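Local structure of uncharacterized protein (Burkholderia cenocepacia, 6ANS) at residues A[62-72]-A[308-316]; A[132-140]-A[150-158]. The protein is of unknown function, a two-subunit protein of the DUF1214 family that holds a bound sodium ion. One frame throughout, in Å; residues are numbered along the deposited sequence.

Interaction 1. Residues A[62-72]-A[308-316]; sequences TRAEGFRYLSR and LNNYWMESL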
# COMPACT_ATOMS: atom_id res chain seq x y z
N THR A 62 1.86 6.93 -23.07
CA THR A 62 2.43 5.62 -22.76
C THR A 62 3.76 5.76 -22.04
O THR A 62 4.00 5.08 -21.03
CB THR A 62 2.60 4.81 -24.04
OG1 THR A 62 1.31 4.50 -24.60
CG2 THR A 62 3.38 3.55 -23.74
N ARG A 63 4.62 6.65 -22.52
CA ARG A 63 5.92 6.87 -21.92
C ARG A 63 5.76 7.33 -20.48
O ARG A 63 6.37 6.76 -19.56
CB ARG A 63 6.70 7.88 -22.78
CG ARG A 63 8.06 8.36 -22.27
CD ARG A 63 9.16 7.30 -22.23
NE ARG A 63 9.41 6.58 -23.49
CZ ARG A 63 10.26 6.96 -24.43
NH1 ARG A 63 10.95 8.09 -24.32
NH2 ARG A 63 10.43 6.22 -25.52
N ALA A 64 4.91 8.33 -20.24
CA ALA A 64 4.69 8.78 -18.87
C ALA A 64 4.15 7.66 -18.00
O ALA A 64 4.66 7.40 -16.90
CB ALA A 64 3.74 9.98 -18.86
N GLU A 65 3.14 6.93 -18.49
CA GLU A 65 2.59 5.84 -17.70
C GLU A 65 3.63 4.77 -17.41
O GLU A 65 3.59 4.16 -16.34
CB GLU A 65 1.37 5.23 -18.40
CG GLU A 65 0.17 6.12 -18.30
CD GLU A 65 -1.10 5.49 -18.82
OE1 GLU A 65 -1.02 4.48 -19.54
OE2 GLU A 65 -2.19 6.02 -18.51
N GLY A 66 4.57 4.57 -18.32
CA GLY A 66 5.60 3.56 -18.09
C GLY A 66 6.45 3.85 -16.87
O GLY A 66 6.76 2.94 -16.10
N PHE A 67 6.86 5.11 -16.69
CA PHE A 67 7.65 5.42 -15.50
C PHE A 67 6.81 5.37 -14.23
O PHE A 67 7.32 5.01 -13.16
CB PHE A 67 8.35 6.77 -15.67
CG PHE A 67 9.45 6.75 -16.71
CD1 PHE A 67 10.61 6.00 -16.50
CD2 PHE A 67 9.32 7.44 -17.90
CE1 PHE A 67 11.63 5.96 -17.46
CE2 PHE A 67 10.32 7.41 -18.87
CZ PHE A 67 11.48 6.68 -18.65
N ARG A 68 5.53 5.74 -14.29
CA ARG A 68 4.69 5.52 -13.12
C ARG A 68 4.58 4.04 -12.82
O ARG A 68 4.64 3.61 -11.66
CB ARG A 68 3.30 6.11 -13.32
CG ARG A 68 2.38 5.84 -12.08
CD ARG A 68 1.02 6.47 -12.25
NE ARG A 68 0.32 5.86 -13.37
CZ ARG A 68 -0.89 6.21 -13.78
NH1 ARG A 68 -1.56 7.18 -13.16
NH2 ARG A 68 -1.45 5.59 -14.81
N TYR A 69 4.44 3.24 -13.88
CA TYR A 69 4.40 1.79 -13.75
C TYR A 69 5.60 1.26 -12.98
O TYR A 69 5.45 0.43 -12.08
CB TYR A 69 4.32 1.20 -15.16
CG TYR A 69 4.57 -0.27 -15.35
CD1 TYR A 69 3.71 -1.24 -14.78
CD2 TYR A 69 5.58 -0.69 -16.19
CE1 TYR A 69 3.92 -2.61 -15.02
CE2 TYR A 69 5.80 -2.05 -16.45
CZ TYR A 69 4.98 -3.00 -15.87
OH TYR A 69 5.23 -4.32 -16.15
N LEU A 70 6.81 1.75 -13.30
CA LEU A 70 8.00 1.31 -12.57
C LEU A 70 7.87 1.62 -11.09
O LEU A 70 8.17 0.77 -10.24
CB LEU A 70 9.27 1.96 -13.14
CG LEU A 70 9.76 1.61 -14.55
CD1 LEU A 70 11.18 2.13 -14.75
CD2 LEU A 70 9.71 0.10 -14.80
N SER A 71 7.42 2.84 -10.74
CA SER A 71 7.24 3.14 -9.33
C SER A 71 6.19 2.22 -8.70
O SER A 71 6.30 1.89 -7.51
CB SER A 71 6.86 4.62 -9.15
OG SER A 71 5.48 4.87 -9.40
N ARG A 72 5.18 1.82 -9.46
CA ARG A 72 4.18 0.88 -8.93
C ARG A 72 4.77 -0.50 -8.70
O ARG A 72 4.44 -1.17 -7.71
CB ARG A 72 2.99 0.81 -9.88
CG ARG A 72 2.17 2.10 -9.89
CD ARG A 72 1.18 2.13 -11.03
NE ARG A 72 0.19 3.18 -10.84
CZ ARG A 72 -0.95 3.26 -11.51
NH1 ARG A 72 -1.26 2.33 -12.42
NH2 ARG A 72 -1.80 4.25 -11.24
N LEU A 308 -9.29 -3.68 -21.05
CA LEU A 308 -8.42 -2.84 -21.86
C LEU A 308 -7.26 -2.36 -20.98
O LEU A 308 -7.48 -1.95 -19.84
CB LEU A 308 -9.19 -1.67 -22.45
CG LEU A 308 -8.59 -1.10 -23.74
CD1 LEU A 308 -8.66 -2.15 -24.86
CD2 LEU A 308 -9.27 0.20 -24.17
N ASN A 309 -6.04 -2.45 -21.51
CA ASN A 309 -4.81 -2.13 -20.78
C ASN A 309 -3.98 -1.10 -21.55
O ASN A 309 -4.16 -0.91 -22.75
CB ASN A 309 -3.89 -3.35 -20.57
CG ASN A 309 -4.64 -4.58 -20.06
OD1 ASN A 309 -5.59 -4.46 -19.27
ND2 ASN A 309 -4.18 -5.76 -20.46
N ASN A 310 -3.02 -0.49 -20.85
CA ASN A 310 -2.00 0.27 -21.57
C ASN A 310 -0.92 -0.68 -22.09
O ASN A 310 -1.01 -1.90 -21.96
CB ASN A 310 -1.42 1.38 -20.69
CG ASN A 310 -0.65 0.87 -19.49
OD1 ASN A 310 -0.34 -0.32 -19.35
ND2 ASN A 310 -0.33 1.80 -18.59
N TYR A 311 0.13 -0.11 -22.71
CA TYR A 311 1.16 -0.95 -23.30
C TYR A 311 1.89 -1.78 -22.25
O TYR A 311 2.38 -2.87 -22.56
CB TYR A 311 2.17 -0.11 -24.08
CG TYR A 311 3.17 -0.99 -24.81
CD1 TYR A 311 2.85 -1.55 -26.04
CD2 TYR A 311 4.42 -1.26 -24.26
CE1 TYR A 311 3.74 -2.35 -26.71
CE2 TYR A 311 5.34 -2.04 -24.94
CZ TYR A 311 4.99 -2.59 -26.16
OH TYR A 311 5.88 -3.39 -26.84
N TRP A 312 1.99 -1.27 -21.02
CA TRP A 312 2.66 -1.94 -19.91
C TRP A 312 1.82 -3.05 -19.28
O TRP A 312 2.23 -3.62 -18.27
CB TRP A 312 3.04 -0.87 -18.87
CG TRP A 312 3.71 0.27 -19.61
CD1 TRP A 312 3.25 1.55 -19.77
CD2 TRP A 312 4.93 0.19 -20.37
NE1 TRP A 312 4.11 2.27 -20.56
CE2 TRP A 312 5.15 1.46 -20.93
CE3 TRP A 312 5.86 -0.83 -20.60
CZ2 TRP A 312 6.27 1.75 -21.72
CZ3 TRP A 312 6.97 -0.55 -21.39
CH2 TRP A 312 7.16 0.73 -21.93
N MSE A 313 0.65 -3.34 -19.86
CA MSE A 313 -0.24 -4.42 -19.41
C MSE A 313 -0.77 -4.14 -18.01
O MSE A 313 -1.08 -5.05 -17.24
CB MSE A 313 0.48 -5.78 -19.53
CG MSE A 313 0.92 -6.03 -20.97
SE MSE A 313 1.52 -7.88 -21.39
CE MSE A 313 -0.21 -8.78 -21.04
N GLU A 314 -0.88 -2.86 -17.70
CA GLU A 314 -1.72 -2.44 -16.59
C GLU A 314 -3.11 -2.21 -17.15
O GLU A 314 -3.26 -1.52 -18.16
CB GLU A 314 -1.24 -1.13 -15.97
CG GLU A 314 0.17 -1.08 -15.47
CD GLU A 314 0.46 0.33 -14.96
OE1 GLU A 314 0.48 1.26 -15.79
OE2 GLU A 314 0.58 0.51 -13.74
N SER A 315 -4.13 -2.74 -16.48
CA SER A 315 -5.49 -2.33 -16.82
C SER A 315 -5.58 -0.81 -16.76
O SER A 315 -4.89 -0.15 -15.97
CB SER A 315 -6.51 -2.95 -15.87
OG SER A 315 -6.27 -2.58 -14.52
N LEU A 316 -6.42 -0.24 -17.62
CA LEU A 316 -6.72 1.18 -17.53
C LEU A 316 -7.46 1.47 -16.22
O LEU A 316 -7.74 0.54 -15.46
CB LEU A 316 -7.52 1.63 -18.76
CG LEU A 316 -6.76 1.47 -20.10
CD1 LEU A 316 -7.59 2.03 -21.26
CD2 LEU A 316 -5.38 2.12 -20.05
O HOH W 1 -0.34 2.43 -23.72
O HOH W 2 1.24 3.61 -14.88
O HOH W 3 2.63 -5.67 -16.29

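Interaction 2. Residues A[132-140]-A[150-158]; sequences AYLSFGTQK and LQTGFLDAK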
# COMPACT_ATOMS: atom_id res chain seq x y z
N ALA A 132 -18.36 -15.64 -5.63
CA ALA A 132 -18.62 -16.99 -6.15
C ALA A 132 -17.35 -17.70 -6.59
O ALA A 132 -17.22 -18.91 -6.37
CB ALA A 132 -19.64 -16.95 -7.29
N TYR A 133 -16.41 -17.00 -7.22
CA TYR A 133 -15.16 -17.61 -7.65
C TYR A 133 -14.02 -17.28 -6.69
O TYR A 133 -13.74 -16.11 -6.42
CB TYR A 133 -14.78 -17.21 -9.08
CG TYR A 133 -13.58 -18.00 -9.59
CD1 TYR A 133 -12.28 -17.55 -9.34
CD2 TYR A 133 -13.75 -19.19 -10.29
CE1 TYR A 133 -11.17 -18.27 -9.79
CE2 TYR A 133 -12.64 -19.92 -10.74
CZ TYR A 133 -11.36 -19.45 -10.48
OH TYR A 133 -10.27 -20.17 -10.92
N LEU A 134 -13.35 -18.33 -6.20
CA LEU A 134 -12.28 -18.23 -5.22
C LEU A 134 -11.26 -19.32 -5.52
O LEU A 134 -11.62 -20.50 -5.54
CB LEU A 134 -12.85 -18.41 -3.81
CG LEU A 134 -11.83 -18.51 -2.68
CD1 LEU A 134 -11.12 -17.18 -2.55
CD2 LEU A 134 -12.54 -18.89 -1.39
N SER A 135 -10.00 -18.95 -5.80
CA SER A 135 -8.99 -19.96 -6.09
C SER A 135 -7.72 -19.67 -5.29
O SER A 135 -7.44 -18.53 -4.93
CB SER A 135 -8.70 -20.07 -7.60
OG SER A 135 -7.93 -18.98 -8.08
N PHE A 136 -6.99 -20.75 -5.00
CA PHE A 136 -5.75 -20.70 -4.22
C PHE A 136 -4.66 -21.40 -5.01
O PHE A 136 -4.77 -22.59 -5.27
CB PHE A 136 -5.91 -21.39 -2.86
CG PHE A 136 -7.01 -20.83 -1.99
CD1 PHE A 136 -6.75 -19.83 -1.07
CD2 PHE A 136 -8.31 -21.32 -2.08
CE1 PHE A 136 -7.76 -19.31 -0.26
CE2 PHE A 136 -9.32 -20.81 -1.28
CZ PHE A 136 -9.04 -19.81 -0.37
N GLY A 137 -3.61 -20.67 -5.37
CA GLY A 137 -2.45 -21.26 -6.03
C GLY A 137 -1.19 -21.08 -5.21
O GLY A 137 -0.93 -20.00 -4.68
N THR A 138 -0.39 -22.14 -5.11
CA THR A 138 0.94 -21.98 -4.56
C THR A 138 1.95 -21.93 -5.70
O THR A 138 1.75 -22.56 -6.74
CB THR A 138 1.29 -23.06 -3.53
OG1 THR A 138 1.30 -24.35 -4.14
CG2 THR A 138 0.26 -23.04 -2.38
N GLN A 139 2.97 -21.10 -5.54
CA GLN A 139 3.90 -20.80 -6.62
C GLN A 139 5.32 -20.88 -6.10
O GLN A 139 5.57 -20.80 -4.89
CB GLN A 139 3.64 -19.40 -7.24
CG GLN A 139 2.17 -18.95 -7.32
CD GLN A 139 1.35 -19.73 -8.37
OE1 GLN A 139 0.16 -19.97 -8.17
NE2 GLN A 139 1.98 -20.12 -9.48
N LYS A 140 6.27 -21.02 -7.02
CA LYS A 140 7.67 -21.04 -6.66
C LYS A 140 8.42 -20.08 -7.57
O LYS A 140 7.83 -19.47 -8.46
CB LYS A 140 8.25 -22.46 -6.73
CG LYS A 140 8.27 -23.04 -8.12
CD LYS A 140 8.77 -24.50 -8.07
CE LYS A 140 8.78 -25.14 -9.45
NZ LYS A 140 9.33 -26.53 -9.37
N LEU A 150 6.02 -20.39 -11.50
CA LEU A 150 5.53 -21.74 -11.73
C LEU A 150 4.67 -22.23 -10.57
O LEU A 150 4.99 -22.00 -9.40
CB LEU A 150 6.71 -22.69 -11.95
CG LEU A 150 7.58 -22.36 -13.17
CD1 LEU A 150 8.86 -23.20 -13.17
CD2 LEU A 150 6.78 -22.61 -14.45
N GLN A 151 3.57 -22.90 -10.90
CA GLN A 151 2.61 -23.34 -9.90
C GLN A 151 3.01 -24.67 -9.30
O GLN A 151 3.46 -25.58 -10.00
CB GLN A 151 1.22 -23.44 -10.52
CG GLN A 151 0.11 -23.71 -9.53
CD GLN A 151 -1.22 -23.22 -10.03
OE1 GLN A 151 -1.92 -23.92 -10.78
NE2 GLN A 151 -1.59 -22.00 -9.63
N THR A 152 2.82 -24.81 -7.99
CA THR A 152 3.08 -26.06 -7.30
C THR A 152 1.83 -26.73 -6.71
O THR A 152 1.89 -27.91 -6.39
CB THR A 152 4.11 -25.84 -6.17
OG1 THR A 152 3.67 -24.76 -5.32
CG2 THR A 152 5.48 -25.53 -6.75
N GLY A 153 0.71 -26.02 -6.60
CA GLY A 153 -0.52 -26.59 -6.07
C GLY A 153 -1.68 -25.67 -6.42
O GLY A 153 -1.49 -24.51 -6.80
N PHE A 154 -2.89 -26.20 -6.27
CA PHE A 154 -4.06 -25.45 -6.69
C PHE A 154 -5.29 -25.99 -5.99
O PHE A 154 -5.44 -27.19 -5.81
CB PHE A 154 -4.25 -25.52 -8.22
CG PHE A 154 -5.41 -24.69 -8.69
CD1 PHE A 154 -5.27 -23.32 -8.87
CD2 PHE A 154 -6.65 -25.28 -8.93
CE1 PHE A 154 -6.35 -22.54 -9.29
CE2 PHE A 154 -7.72 -24.52 -9.35
CZ PHE A 154 -7.58 -23.14 -9.53
N LEU A 155 -6.17 -25.08 -5.58
CA LEU A 155 -7.45 -25.46 -4.98
C LEU A 155 -8.48 -24.40 -5.32
O LEU A 155 -8.22 -23.20 -5.14
CB LEU A 155 -7.31 -25.62 -3.46
CG LEU A 155 -8.54 -25.90 -2.62
CD1 LEU A 155 -9.09 -27.27 -2.92
CD2 LEU A 155 -8.20 -25.78 -1.13
N ASP A 156 -9.62 -24.84 -5.84
CA ASP A 156 -10.77 -23.98 -6.11
C ASP A 156 -12.02 -24.67 -5.57
O ASP A 156 -11.93 -25.62 -4.77
CB ASP A 156 -10.88 -23.63 -7.60
CG ASP A 156 -11.17 -24.84 -8.48
OD1 ASP A 156 -11.40 -25.95 -7.96
OD2 ASP A 156 -11.18 -24.66 -9.72
N ALA A 157 -13.21 -24.22 -6.01
CA ALA A 157 -14.48 -24.78 -5.52
C ALA A 157 -14.64 -26.26 -5.87
O ALA A 157 -15.39 -26.97 -5.19
CB ALA A 157 -15.67 -24.01 -6.09
N LYS A 158 -13.99 -26.73 -6.93
CA LYS A 158 -14.16 -28.11 -7.36
C LYS A 158 -13.77 -29.09 -6.25
O LYS A 158 -14.34 -30.19 -6.16
CB LYS A 158 -13.33 -28.40 -8.60
CG LYS A 158 -13.62 -27.55 -9.81
CD LYS A 158 -12.83 -28.07 -11.01
CE LYS A 158 -13.08 -27.23 -12.24
NZ LYS A 158 -12.77 -25.80 -11.97
O HOH W 4 -13.54 -21.61 -7.55
O HOH W 5 8.80 -20.02 -11.06

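Interaction 1. Residues A[62-72]-A[308-316]
Trp312, third residue of the type I turn Asn310 to Met313, lies against residues 62-72 of helix 60-83, its CA 6.5 Å from that of Gly66. The indole NE1 gives a nearly straight hydrogen bond to Thr62 O (2.9 Å, 169°), in the ring plane of the donor but from above the carbonyl plane; this oxygen also takes the helical bond from Gly66 N. Gly66, without a side chain, lets a face of the indole come down on its CA, a CH-pi contact with the five-membered ring. Further along, Trp312 CB sits over a face of the Tyr69 ring, 3.8 Å from its centroid. With CG anti to the backbone N (chi1 167°), the Tyr69 ring reaches both Trp312 and Glu314, its CD1 3.6 Å from Glu314 CG. Glu314 OE2 forms a salt bridge with Arg72 NH1 (2.9 Å). Asn310 ND2 bridges two carboxylates, Glu65 OE1 across the contact and Glu314 OE1, just past the turn in its own segment. A water joins Glu65 O, Arg68 NE and Glu314 OE1. Glu314 is thus met by guanidinium, amide and water donors, Glu65 by an amide and by His358, and Arg72, whose NE pairs with Glu83 of the second subunit, links the turn to the subunit interface.

Interaction 2. Residues A[132-140]-A[150-158]
Neighbouring antiparallel strands 133-140 and 151-155, joined through the short helix 143-146, are the outer two strands at one side of a four-stranded sheet, with 151-155 outermost within the chain. Phe136 and Leu155 make a hydrogen-bonded pair: Phe136 N reaches Leu155 O at 2.7 Å, nearly along the C=O axis, and Leu155 N returns a bond to Phe136 O. Their side chains lie on the same face as Thr138, which packs with Leu155 against Val182 of strand 181-183; apolar groups and a small threonine suit this buried side. On the other face, Phe154 CG stands anti to its own N (chi1 -177°), and the ring slants across to the neighbouring strand, its CZ 3.8 Å from Ser135 CB. Gly137, opposite Phe154, has no side chain where the Gln151 amide passes, NE2 3.8 Å from its CA.

Between Thr138 and Gln139 the register slips by one residue, a beta bulge. Thr138 N still bonds Gly153 O, but Thr138 O accepts from Thr152 N (2.8 Å) rather than from Gly153. Thr138 OG1 and Thr152 OG1 lie 2.7 Å apart, and each has a further partner, Arg183 O and Thr188 OG1 respectively. Beyond the bulge, Gln139 bends at chi2 (-70°) and offers OE1 to Gln151 NE2, a 3.1 Å bond in the carbonyl plane on a lone pair, with the two amides turned 54° apart. Lys140 N bonds Leu150 O, and the aliphatic length of Lys140 runs past Thr152 CG2, 3.7 Å from CD, before NZ pairs with Glu185. At the far end, Asp156 OD1 accepts from Lys158 N in an Asx turn, and its OD2 binds Asn275. The whole is an antiparallel strand pair whose register is shifted by a beta bulge, at one side of a sheet with strand order 1-4-2-3.

How the interactions relate
The two contacts lie on opposite sides of the chain's centre, about 27 Å between centres and about 16 Å between nearest atoms, and interaction 2 falls within the sequence loop closed by interaction 1. They share no strand or helix, yet strands 133-140 and 303-309 hold equivalent places in two antiparallel sheets of the same 1-4-2-3 order. Interaction 1 is wholly buried and long-range, fixing a turn to a helix by side-chain bonds, CH-pi contacts and matched charges, beside the second subunit. Interaction 2 is local and only partly buried; main-chain bonds dominate it, and no other chain of the assembly touches its segments.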